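Local coordinates for protein sulfite dehydrogenase (Paracoccus pantotrophus, PDB 2XTS) that oxidises protein-bound sulfane sulfur in the Sox system as a molybdohemo-enzyme, using a molybdopterin-bound molybdenum centre and passing electrons to heme c, at residues Val37-Val42 and Arg204-Tyr209; Gly295-Val300 and Ala323-His328; Arg299-Leu304 and Trp310-Ile315. All blocks are in the same frame, centred on the assembly; numbering follows the deposited sequence. Where two conformers were deposited one is given.

Contact 1: Val37-Val42 and Arg204-Tyr209; sequences VKRQYV and RKEHGY. With MTE (phosphonic acidmono-(2-amino-5,6-dimercapto-4-oxo-3,7,8a,9,10,10a-hexahydro-4H-8-oxa-1,3,9,10-tetraaza-anthracen-7-ylmethyl)ester), chain E.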
loop_
_atom_site.group_PDB
_atom_site.type_symbol
_atom_site.label_atom_id
_atom_site.label_comp_id
_atom_site.label_asym_id
_atom_site.label_seq_id
_atom_site.Cartn_x
_atom_site.Cartn_y
_atom_site.Cartn_z
ATOM N N VAL A 37 15.739 0.334 0.532
ATOM C CA VAL A 37 14.475 0.485 -0.164
ATOM C C VAL A 37 13.918 1.866 0.164
ATOM O O VAL A 37 13.133 2.034 1.085
ATOM C CB VAL A 37 13.502 -0.664 0.172
ATOM C CG1 VAL A 37 12.243 -0.567 -0.682
ATOM C CG2 VAL A 37 14.175 -2.026 -0.064
ATOM N N LYS A 38 14.405 2.867 -0.562
ATOM C CA LYS A 38 14.112 4.262 -0.297
ATOM C C LYS A 38 14.227 5.025 -1.587
ATOM O O LYS A 38 14.727 4.507 -2.581
ATOM C CB LYS A 38 15.097 4.818 0.727
ATOM C CG LYS A 38 16.554 4.777 0.273
ATOM C CD LYS A 38 17.448 5.450 1.286
ATOM C CE LYS A 38 18.918 5.217 0.971
ATOM N NZ LYS A 38 19.786 5.975 1.927
ATOM N N ARG A 39 13.753 6.265 -1.561
ATOM C CA ARG A 39 13.916 7.149 -2.695
ATOM C C ARG A 39 15.361 7.571 -2.795
ATOM O O ARG A 39 16.006 7.832 -1.781
ATOM C CB ARG A 39 13.094 8.408 -2.544
ATOM C CG ARG A 39 11.641 8.183 -2.404
ATOM C CD ARG A 39 11.087 9.242 -1.411
ATOM N NE ARG A 39 9.680 9.290 -1.527
ATOM C CZ ARG A 39 8.841 9.868 -0.686
ATOM N NH1 ARG A 39 7.591 9.825 -1.036
ATOM N NH2 ARG A 39 9.221 10.449 0.462
ATOM N N GLN A 40 15.866 7.651 -4.021
ATOM C CA GLN A 40 17.205 8.161 -4.289
ATOM C C GLN A 40 17.094 9.425 -5.107
ATOM O O GLN A 40 16.195 9.582 -5.920
ATOM C CB GLN A 40 18.034 7.150 -5.056
ATOM C CG GLN A 40 18.343 5.852 -4.314
ATOM C CD GLN A 40 19.473 5.946 -3.326
ATOM O OE1 GLN A 40 20.161 6.953 -3.229
ATOM N NE2 GLN A 40 19.683 4.875 -2.610
ATOM N N TYR A 41 18.102 10.265 -4.965
ATOM C CA TYR A 41 18.196 11.570 -5.591
ATOM C C TYR A 41 19.500 11.635 -6.385
ATOM O O TYR A 41 20.541 11.231 -5.862
ATOM C CB TYR A 41 18.159 12.624 -4.486
ATOM C CG TYR A 41 18.432 14.034 -4.933
ATOM C CD1 TYR A 41 17.621 14.670 -5.848
ATOM C CD2 TYR A 41 19.480 14.737 -4.395
ATOM C CE1 TYR A 41 17.874 15.965 -6.241
ATOM C CE2 TYR A 41 19.732 16.031 -4.765
ATOM C CZ TYR A 41 18.933 16.638 -5.691
ATOM O OH TYR A 41 19.213 17.947 -6.043
ATOM N N VAL A 42 19.417 12.066 -7.640
ATOM C CA VAL A 42 20.585 12.253 -8.512
ATOM C C VAL A 42 20.740 13.764 -8.710
ATOM O O VAL A 42 20.035 14.387 -9.503
ATOM C CB VAL A 42 20.419 11.538 -9.886
ATOM C CG1 VAL A 42 21.676 11.732 -10.752
ATOM C CG2 VAL A 42 20.096 10.060 -9.719
ATOM N N ARG A 204 0.069 11.484 0.663
ATOM C CA ARG A 204 1.218 12.057 1.362
ATOM C C ARG A 204 1.390 13.523 0.946
ATOM O O ARG A 204 0.930 13.965 -0.115
ATOM C CB ARG A 204 2.467 11.208 1.077
ATOM C CG ARG A 204 2.346 9.766 1.509
ATOM C CD ARG A 204 2.024 9.639 2.989
ATOM N NE ARG A 204 1.874 8.282 3.514
ATOM C CZ ARG A 204 2.891 7.531 3.940
ATOM N NH1 ARG A 204 4.147 7.921 3.769
ATOM N NH2 ARG A 204 2.650 6.347 4.484
ATOM N N LYS A 205 2.033 14.293 1.822
ATOM C CA LYS A 205 2.277 15.700 1.554
ATOM C C LYS A 205 2.864 15.905 0.164
ATOM O O LYS A 205 2.378 16.720 -0.634
ATOM C CB LYS A 205 3.230 16.271 2.589
ATOM C CG LYS A 205 3.585 17.734 2.392
ATOM C CD LYS A 205 4.506 18.222 3.500
ATOM C CE LYS A 205 5.064 19.589 3.260
ATOM N NZ LYS A 205 5.953 19.942 4.402
ATOM N N GLU A 206 3.899 15.123 -0.125
ATOM C CA GLU A 206 4.665 15.240 -1.340
ATOM C C GLU A 206 3.950 14.735 -2.575
ATOM O O GLU A 206 4.397 14.994 -3.691
ATOM C CB GLU A 206 6.018 14.521 -1.164
ATOM C CG GLU A 206 5.981 13.014 -0.943
ATOM C CD GLU A 206 5.828 12.570 0.499
ATOM O OE1 GLU A 206 5.305 13.310 1.363
ATOM O OE2 GLU A 206 6.250 11.424 0.760
ATOM N N HIS A 207 2.840 14.030 -2.364
ATOM C CA HIS A 207 1.996 13.507 -3.441
ATOM C C HIS A 207 0.702 14.298 -3.616
ATOM O O HIS A 207 -0.201 13.878 -4.316
ATOM C CB HIS A 207 1.694 12.023 -3.229
ATOM C CG HIS A 207 2.916 11.160 -3.150
ATOM N ND1 HIS A 207 3.014 10.080 -2.293
ATOM C CD2 HIS A 207 4.076 11.210 -3.846
ATOM C CE1 HIS A 207 4.209 9.523 -2.452
ATOM N NE2 HIS A 207 4.859 10.177 -3.401
ATOM N N GLY A 208 0.616 15.463 -2.993
ATOM C CA GLY A 208 -0.478 16.389 -3.265
ATOM C C GLY A 208 -1.515 16.601 -2.182
ATOM O O GLY A 208 -2.555 17.179 -2.465
ATOM N N TYR A 209 -1.248 16.158 -0.961
ATOM C CA TYR A 209 -2.235 16.290 0.126
ATOM C C TYR A 209 -2.811 17.681 0.177
ATOM O O TYR A 209 -2.073 18.635 0.189
ATOM C CB TYR A 209 -1.576 16.029 1.465
ATOM C CG TYR A 209 -2.481 16.134 2.682
ATOM C CD1 TYR A 209 -2.647 17.332 3.355
ATOM C CD2 TYR A 209 -3.122 15.011 3.185
ATOM C CE1 TYR A 209 -3.437 17.403 4.492
ATOM C CE2 TYR A 209 -3.891 15.065 4.325
ATOM C CZ TYR A 209 -4.044 16.263 4.969
ATOM O OH TYR A 209 -4.769 16.330 6.117
HETATM N N1 MTE E . 1.492 19.234 -9.462
HETATM C C2 MTE E . 1.886 20.413 -8.993
HETATM N N2 MTE E . 0.965 21.230 -8.437
HETATM N N3 MTE E . 3.173 20.806 -9.032
HETATM C C4 MTE E . 4.160 20.032 -9.570
HETATM O O4 MTE E . 5.331 20.464 -9.557
HETATM N N5 MTE E . 4.676 17.896 -10.780
HETATM C C6 MTE E . 4.024 17.023 -11.729
HETATM C C7 MTE E . 2.804 16.292 -11.191
HETATM N N8 MTE E . 1.913 17.223 -10.548
HETATM C C9 MTE E . 3.800 18.745 -10.130
HETATM C C10 MTE E . 2.380 18.381 -10.058
HETATM C "C1'" MTE E . 4.967 16.006 -12.348
HETATM S "S1'" MTE E . 6.109 16.545 -13.560
HETATM C "C2'" MTE E . 4.893 14.688 -12.049
HETATM S "S2'" MTE E . 5.828 13.506 -12.876
HETATM C "C3'" MTE E . 3.926 14.228 -10.979
HETATM O "O3'" MTE E . 3.249 15.292 -10.290
HETATM C "C4'" MTE E . 4.668 13.448 -9.910
HETATM O "O4'" MTE E . 3.734 12.943 -8.946
HETATM P P MTE E . 4.359 12.475 -7.545
HETATM O O1P MTE E . 5.312 11.336 -8.019
HETATM O O2P MTE E . 5.152 13.580 -6.928
HETATM O O3P MTE E . 3.206 11.945 -6.764
#

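Contact 2: Gly295-Val300 and Ala323-His328; sequences GRITRV and ALTRFH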
loop_
_atom_site.group_PDB
_atom_site.type_symbol
_atom_site.label_atom_id
_atom_site.label_comp_id
_atom_site.label_asym_id
_atom_site.label_seq_id
_atom_site.Cartn_x
_atom_site.Cartn_y
_atom_site.Cartn_z
ATOM N N GLY A 295 -4.223 0.776 -22.154
ATOM C CA GLY A 295 -5.113 -0.251 -21.650
ATOM C C GLY A 295 -4.410 -1.298 -20.824
ATOM O O GLY A 295 -3.462 -0.982 -20.087
ATOM N N ARG A 296 -4.900 -2.534 -20.899
ATOM C CA ARG A 296 -4.299 -3.635 -20.181
ATOM C C ARG A 296 -3.108 -4.205 -20.923
ATOM O O ARG A 296 -3.091 -4.279 -22.148
ATOM C CB ARG A 296 -5.304 -4.763 -20.020
ATOM C CG ARG A 296 -6.567 -4.401 -19.217
ATOM C CD ARG A 296 -7.601 -5.535 -19.315
ATOM N NE ARG A 296 -8.876 -5.207 -18.668
ATOM C CZ ARG A 296 -9.207 -5.535 -17.419
ATOM N NH1 ARG A 296 -8.359 -6.183 -16.613
ATOM N NH2 ARG A 296 -10.404 -5.186 -16.956
ATOM N N ILE A 297 -2.124 -4.646 -20.156
ATOM C CA ILE A 297 -1.069 -5.510 -20.672
ATOM C C ILE A 297 -1.678 -6.878 -20.954
ATOM O O ILE A 297 -2.401 -7.412 -20.134
ATOM C CB ILE A 297 0.106 -5.631 -19.647
ATOM C CG1 ILE A 297 0.831 -4.295 -19.497
ATOM C CG2 ILE A 297 1.066 -6.765 -20.018
ATOM C CD1 ILE A 297 1.448 -3.751 -20.719
ATOM N N THR A 298 -1.375 -7.444 -22.111
ATOM C CA THR A 298 -1.851 -8.778 -22.458
ATOM C C THR A 298 -0.767 -9.820 -22.352
ATOM O O THR A 298 -1.066 -10.957 -22.063
ATOM C CB THR A 298 -2.462 -8.803 -23.848
ATOM O OG1 THR A 298 -1.522 -8.325 -24.804
ATOM C CG2 THR A 298 -3.711 -7.958 -23.890
ATOM N N ARG A 299 0.487 -9.447 -22.588
ATOM C CA ARG A 299 1.610 -10.324 -22.343
ATOM C C ARG A 299 2.918 -9.585 -22.245
ATOM O O ARG A 299 3.020 -8.422 -22.648
ATOM C CB ARG A 299 1.692 -11.469 -23.349
ATOM C CG ARG A 299 2.420 -11.180 -24.599
ATOM C CD ARG A 299 2.514 -12.439 -25.480
ATOM N NE ARG A 299 3.446 -12.207 -26.569
ATOM C CZ ARG A 299 3.110 -11.625 -27.714
ATOM N NH1 ARG A 299 1.872 -11.199 -27.918
ATOM N NH2 ARG A 299 4.026 -11.443 -28.649
ATOM N N VAL A 300 3.887 -10.267 -21.660
ATOM C CA VAL A 300 5.257 -9.806 -21.640
ATOM C C VAL A 300 6.158 -10.925 -22.121
ATOM O O VAL A 300 6.090 -12.034 -21.621
ATOM C CB VAL A 300 5.721 -9.331 -20.234
ATOM C CG1 VAL A 300 7.132 -8.755 -20.311
ATOM C CG2 VAL A 300 4.722 -8.330 -19.649
ATOM N N ALA A 323 -2.312 0.318 -15.382
ATOM C CA ALA A 323 -1.762 0.015 -14.060
ATOM C C ALA A 323 -0.553 -0.885 -14.199
ATOM O O ALA A 323 -0.420 -1.668 -15.139
ATOM C CB ALA A 323 -2.806 -0.643 -13.190
ATOM N N LEU A 324 0.350 -0.769 -13.240
ATOM C CA LEU A 324 1.495 -1.659 -13.207
ATOM C C LEU A 324 1.054 -3.099 -13.115
ATOM O O LEU A 324 0.088 -3.452 -12.438
ATOM C CB LEU A 324 2.446 -1.354 -12.046
ATOM C CG LEU A 324 3.264 -0.069 -12.095
ATOM C CD1 LEU A 324 4.205 -0.019 -10.886
ATOM C CD2 LEU A 324 4.059 0.003 -13.355
ATOM N N THR A 325 1.813 -3.942 -13.801
ATOM C CA THR A 325 1.559 -5.365 -13.938
ATOM C C THR A 325 2.870 -6.103 -13.709
ATOM O O THR A 325 3.887 -5.768 -14.313
ATOM C CB THR A 325 0.996 -5.629 -15.350
ATOM O OG1 THR A 325 -0.126 -4.763 -15.565
ATOM C CG2 THR A 325 0.584 -7.085 -15.553
ATOM N N ARG A 326 2.839 -7.108 -12.842
ATOM C CA ARG A 326 4.023 -7.880 -12.491
ATOM C C ARG A 326 4.140 -9.086 -13.381
ATOM O O ARG A 326 3.159 -9.767 -13.601
ATOM C CB ARG A 326 3.903 -8.323 -11.044
ATOM C CG ARG A 326 5.050 -9.195 -10.524
ATOM C CD ARG A 326 6.444 -8.558 -10.549
ATOM N NE ARG A 326 6.460 -7.284 -9.828
ATOM C CZ ARG A 326 7.527 -6.511 -9.673
ATOM N NH1 ARG A 326 8.699 -6.846 -10.194
ATOM N NH2 ARG A 326 7.413 -5.355 -9.041
ATOM N N PHE A 327 5.339 -9.342 -13.898
ATOM C CA PHE A 327 5.615 -10.571 -14.651
ATOM C C PHE A 327 6.799 -11.313 -14.088
ATOM O O PHE A 327 7.688 -10.728 -13.458
ATOM C CB PHE A 327 5.836 -10.311 -16.163
ATOM C CG PHE A 327 7.087 -9.530 -16.496
ATOM C CD1 PHE A 327 8.295 -10.179 -16.732
ATOM C CD2 PHE A 327 7.057 -8.147 -16.595
ATOM C CE1 PHE A 327 9.439 -9.452 -17.037
ATOM C CE2 PHE A 327 8.207 -7.414 -16.911
ATOM C CZ PHE A 327 9.387 -8.060 -17.129
ATOM N N HIS A 328 6.804 -12.626 -14.323
ATOM C CA HIS A 328 7.882 -13.498 -13.884
ATOM C C HIS A 328 8.231 -14.511 -14.950
ATOM O O HIS A 328 7.364 -14.988 -15.679
ATOM C CB HIS A 328 7.519 -14.300 -12.645
ATOM C CG HIS A 328 7.305 -13.471 -11.423
ATOM N ND1 HIS A 328 8.322 -12.906 -10.683
ATOM C CD2 HIS A 328 6.157 -13.143 -10.791
ATOM C CE1 HIS A 328 7.797 -12.230 -9.670
ATOM N NE2 HIS A 328 6.486 -12.359 -9.717
HETATM O O HOH W 1 -1.416 -1.192 -18.063
HETATM O O HOH W 2 -2.117 -3.948 -17.330
#

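Contact 3: Arg299-Leu304 and Trp310-Ile315; sequences RVDVSL and WTTARI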
loop_
_atom_site.group_PDB
_atom_site.type_symbol
_atom_site.label_atom_id
_atom_site.label_comp_id
_atom_site.label_asym_id
_atom_site.label_seq_id
_atom_site.Cartn_x
_atom_site.Cartn_y
_atom_site.Cartn_z
ATOM N N ARG A 299 0.487 -9.447 -22.588
ATOM C CA ARG A 299 1.610 -10.324 -22.343
ATOM C C ARG A 299 2.918 -9.585 -22.245
ATOM O O ARG A 299 3.020 -8.422 -22.648
ATOM C CB ARG A 299 1.692 -11.469 -23.349
ATOM C CG ARG A 299 2.420 -11.180 -24.599
ATOM C CD ARG A 299 2.514 -12.439 -25.480
ATOM N NE ARG A 299 3.446 -12.207 -26.569
ATOM C CZ ARG A 299 3.110 -11.625 -27.714
ATOM N NH1 ARG A 299 1.872 -11.199 -27.918
ATOM N NH2 ARG A 299 4.026 -11.443 -28.649
ATOM N N VAL A 300 3.887 -10.267 -21.660
ATOM C CA VAL A 300 5.257 -9.806 -21.640
ATOM C C VAL A 300 6.158 -10.925 -22.121
ATOM O O VAL A 300 6.090 -12.034 -21.621
ATOM C CB VAL A 300 5.721 -9.331 -20.234
ATOM C CG1 VAL A 300 7.132 -8.755 -20.311
ATOM C CG2 VAL A 300 4.722 -8.330 -19.649
ATOM N N ASP A 301 6.987 -10.619 -23.114
ATOM C CA ASP A 301 8.006 -11.559 -23.600
ATOM C C ASP A 301 9.356 -11.193 -22.985
ATOM O O ASP A 301 9.649 -10.007 -22.802
ATOM C CB ASP A 301 8.087 -11.540 -25.118
ATOM C CG ASP A 301 6.792 -11.967 -25.786
ATOM O OD1 ASP A 301 6.025 -12.764 -25.222
ATOM O OD2 ASP A 301 6.547 -11.463 -26.903
ATOM N N VAL A 302 10.167 -12.194 -22.680
ATOM C CA VAL A 302 11.487 -12.025 -22.116
ATOM C C VAL A 302 12.518 -12.705 -23.031
ATOM O O VAL A 302 12.277 -13.817 -23.531
ATOM C CB VAL A 302 11.523 -12.587 -20.686
ATOM C CG1 VAL A 302 12.951 -12.671 -20.174
ATOM C CG2 VAL A 302 10.690 -11.737 -19.777
ATOM N N SER A 303 13.634 -12.028 -23.270
ATOM C CA SER A 303 14.756 -12.605 -23.993
ATOM C C SER A 303 15.957 -12.688 -23.086
ATOM O O SER A 303 16.181 -11.798 -22.267
ATOM C CB SER A 303 15.086 -11.765 -25.227
ATOM O OG SER A 303 16.208 -12.285 -25.947
ATOM N N LEU A 304 16.731 -13.766 -23.220
ATOM C CA LEU A 304 18.004 -13.896 -22.538
ATOM C C LEU A 304 19.197 -13.611 -23.435
ATOM O O LEU A 304 20.333 -13.662 -22.953
ATOM C CB LEU A 304 18.159 -15.318 -21.967
ATOM C CG LEU A 304 16.949 -15.914 -21.228
ATOM C CD1 LEU A 304 17.327 -17.291 -20.721
ATOM C CD2 LEU A 304 16.469 -14.993 -20.092
ATOM N N TRP A 310 12.714 -15.084 -27.929
ATOM C CA TRP A 310 11.812 -14.635 -26.873
ATOM C C TRP A 310 11.000 -15.772 -26.306
ATOM O O TRP A 310 10.617 -16.670 -27.030
ATOM C CB TRP A 310 10.850 -13.589 -27.437
ATOM C CG TRP A 310 11.527 -12.352 -27.954
ATOM C CD1 TRP A 310 11.978 -12.126 -29.222
ATOM C CD2 TRP A 310 11.824 -11.169 -27.209
ATOM N NE1 TRP A 310 12.536 -10.889 -29.310
ATOM C CE2 TRP A 310 12.473 -10.284 -28.083
ATOM C CE3 TRP A 310 11.626 -10.782 -25.877
ATOM C CZ2 TRP A 310 12.896 -9.025 -27.688
ATOM C CZ3 TRP A 310 12.062 -9.528 -25.482
ATOM C CH2 TRP A 310 12.699 -8.668 -26.389
ATOM N N THR A 311 10.704 -15.677 -25.013
ATOM C CA THR A 311 9.824 -16.599 -24.284
ATOM C C THR A 311 8.780 -15.760 -23.550
ATOM O O THR A 311 9.113 -14.786 -22.873
ATOM C CB THR A 311 10.628 -17.410 -23.239
ATOM O OG1 THR A 311 11.694 -18.116 -23.896
ATOM C CG2 THR A 311 9.761 -18.395 -22.484
ATOM N N THR A 312 7.523 -16.131 -23.680
ATOM C CA THR A 312 6.450 -15.427 -23.004
ATOM C C THR A 312 6.531 -15.739 -21.511
ATOM O O THR A 312 6.586 -16.887 -21.101
ATOM C CB THR A 312 5.080 -15.731 -23.633
ATOM O OG1 THR A 312 5.124 -15.365 -25.023
ATOM C CG2 THR A 312 3.977 -14.975 -22.904
ATOM N N ALA A 313 6.592 -14.676 -20.718
ATOM C CA ALA A 313 6.613 -14.754 -19.256
ATOM C C ALA A 313 5.187 -14.956 -18.776
ATOM O O ALA A 313 4.236 -14.955 -19.570
ATOM C CB ALA A 313 7.202 -13.452 -18.671
ATOM N N ARG A 314 5.020 -15.136 -17.469
ATOM C CA ARG A 314 3.662 -15.162 -16.905
ATOM C C ARG A 314 3.362 -13.859 -16.179
ATOM O O ARG A 314 4.280 -13.226 -15.652
ATOM C CB ARG A 314 3.452 -16.362 -15.989
ATOM C CG ARG A 314 4.138 -16.288 -14.651
ATOM C CD ARG A 314 3.875 -17.546 -13.829
ATOM N NE ARG A 314 4.560 -17.462 -12.544
ATOM C CZ ARG A 314 5.854 -17.713 -12.361
ATOM N NH1 ARG A 314 6.641 -18.042 -13.377
ATOM N NH2 ARG A 314 6.388 -17.589 -11.152
ATOM N N ILE A 315 2.102 -13.453 -16.233
ATOM C CA ILE A 315 1.573 -12.349 -15.446
ATOM C C ILE A 315 1.240 -12.897 -14.075
ATOM O O ILE A 315 0.490 -13.873 -13.970
ATOM C CB ILE A 315 0.269 -11.806 -16.070
ATOM C CG1 ILE A 315 0.563 -11.235 -17.458
ATOM C CG2 ILE A 315 -0.414 -10.800 -15.133
ATOM C CD1 ILE A 315 1.872 -10.524 -17.545
HETATM O O HOH W 3 2.857 -12.656 -20.343
HETATM O O HOH W 4 13.670 -16.329 -23.441
#

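Contact 1: Val37-Val42 and Arg204-Tyr209
The guanidinium of R39 takes E206 OE2 and the H207 ring at its edge, both near its plane, while the imidazole of H207 has E206 CG over one face, offset toward the rim. R39 NH1 donates to E206 OE2 at 2.8 Å with an N-H...O angle of 155°, and the oxygen receives the bond on its anti lone pair. R39 NH2 adds a weak second bond to the same E206 OE2, 3.1 Å long. Both nitrogens thus go to one oxygen, and with the planes 71° apart the groups are not in the flat, two-oxygen pairing. A bend of the E206 chain at chi2 (-87°) brings OE2 to R39. With R39 cut back to alanine, the buried E206 carboxylate would probably lose this counter-charge and a gap would open beside the H207 ring. H207 turns CD2 to the cofactor phosphate, 3.1 Å from MTE O3P, whereas its NE2 bonds to the carbonyl of A71, which also accepts from R39 NH1. The contact joins the loop between helix 6-9 and strand 52-53 to the turn between strands 201-202 and 212-214, and the carbonyl O of H25 of the second subunit accepts from R39 NH2.

Contact 2: Gly295-Val300 and Ala323-His328
Two strands of the antiparallel sheet in the Mo-co dimerisation domain, 297-303 and 325-333, meet here through their side chains. They are not neighbours in that sheet, since 311-316 runs between them, and no direct hydrogen bond joins the two segments. V300 and F327 carry the apolar half. V300 CG1 sits over the centre of the F327 ring, 3.7 Å from its centroid and only 7° off the normal, a CH-pi contact with almost no offset. CG1 lies anti to the V300 backbone N (chi1 -175°), which puts this methyl above the ring while V300 CG2 reaches F327 CD2 at 3.8 Å. The two side chains cross at about a right angle.

Nearer the start of the strands, I297 and T325 slide past each other in opposite directions, with I297 CG1 4.1 Å from T325 OG1. Water mends the polar side: one molecule accepts from I297 N at 2.9 Å and is hydrogen-bonded to T325 OG1 at 2.8 Å. A second water lies 2.9 Å from G295 O and accepts from A323 N at 3.2 Å. Beyond the pair, A290 and S342 also pack on V300. T298 and R299 both face V345 of strand 338-346, a classic beta bulge on the flank of 297-303 away from 311-316. The sheet, with V300 and F327 buried against each other, is that of an E-set, immunoglobulin-like domain.

Contact 3: Arg299-Leu304 and Trp310-Ile315
Backbone hydrogen bonds between V302 and T311 set the register of the two strands. V302 N donates to T311 O at 2.8 Å and T311 N returns a bond to V302 O at 2.9 Å, as in an antiparallel hydrogen-bonded pair. A313 N continues the pattern to V300 O at 2.8 Å, with D301 and T312 between as the non-hydrogen-bonded pair. Between V300 and A313 the return bond is replaced by a water that links V300 N to A313 O.

Charged and polar side chains gather on the face of D301 and T312. R299 holds the carboxylate side-on, NE to D301 OD1 at 3.0 Å and NH2 to OD2 at 3.1 Å. T312 OG1 donates to D301 OD1 at 2.8 Å from the face opposite to R299 NE. OD1 thus takes two donors and, with NH2 on OD2, the carboxylate is held against rotation; R343 is a further partner of OD2.

Among aromatic and apolar contacts, S303 CB lies over one face of the W310 six-membered ring, 3.7 Å from its centroid and 14° off the normal. W310 CG beside its backbone N (chi1 -62°) lays the indole there, with D301 O at its edge. On the other side of the sheet V302 CG2 meets A313 CB at 4.0 Å. C164 of the cytochrome chain packs on W310, and M165 on D301 and T312. Antiparallel pairing across a short connection makes strands 297-303 and 311-316 a beta hairpin.

Contacts 2 and 3 lie in one antiparallel sheet, their centres 11 Å apart, and share R299 and V300. Strand 311-316 lies between 297-303 and 325-333, so contact 3 describes one neighbouring pair and contact 2 the side-chain contact across the intervening strand. Strands 311-316 and 325-333 are joined by H328 N to R314 O, 2.9 Å, a probable hydrogen bond, while F327 CE1 meets V302 CG2 at 3.8 Å, linking the two contacts. Contact 1 is separate, with its centre 25 Å from that of contact 2 and 31 Å from that of contact 3. It alone touches the pterin cofactor, the H207 side chain lying about 12 Å from the molybdenum oxide.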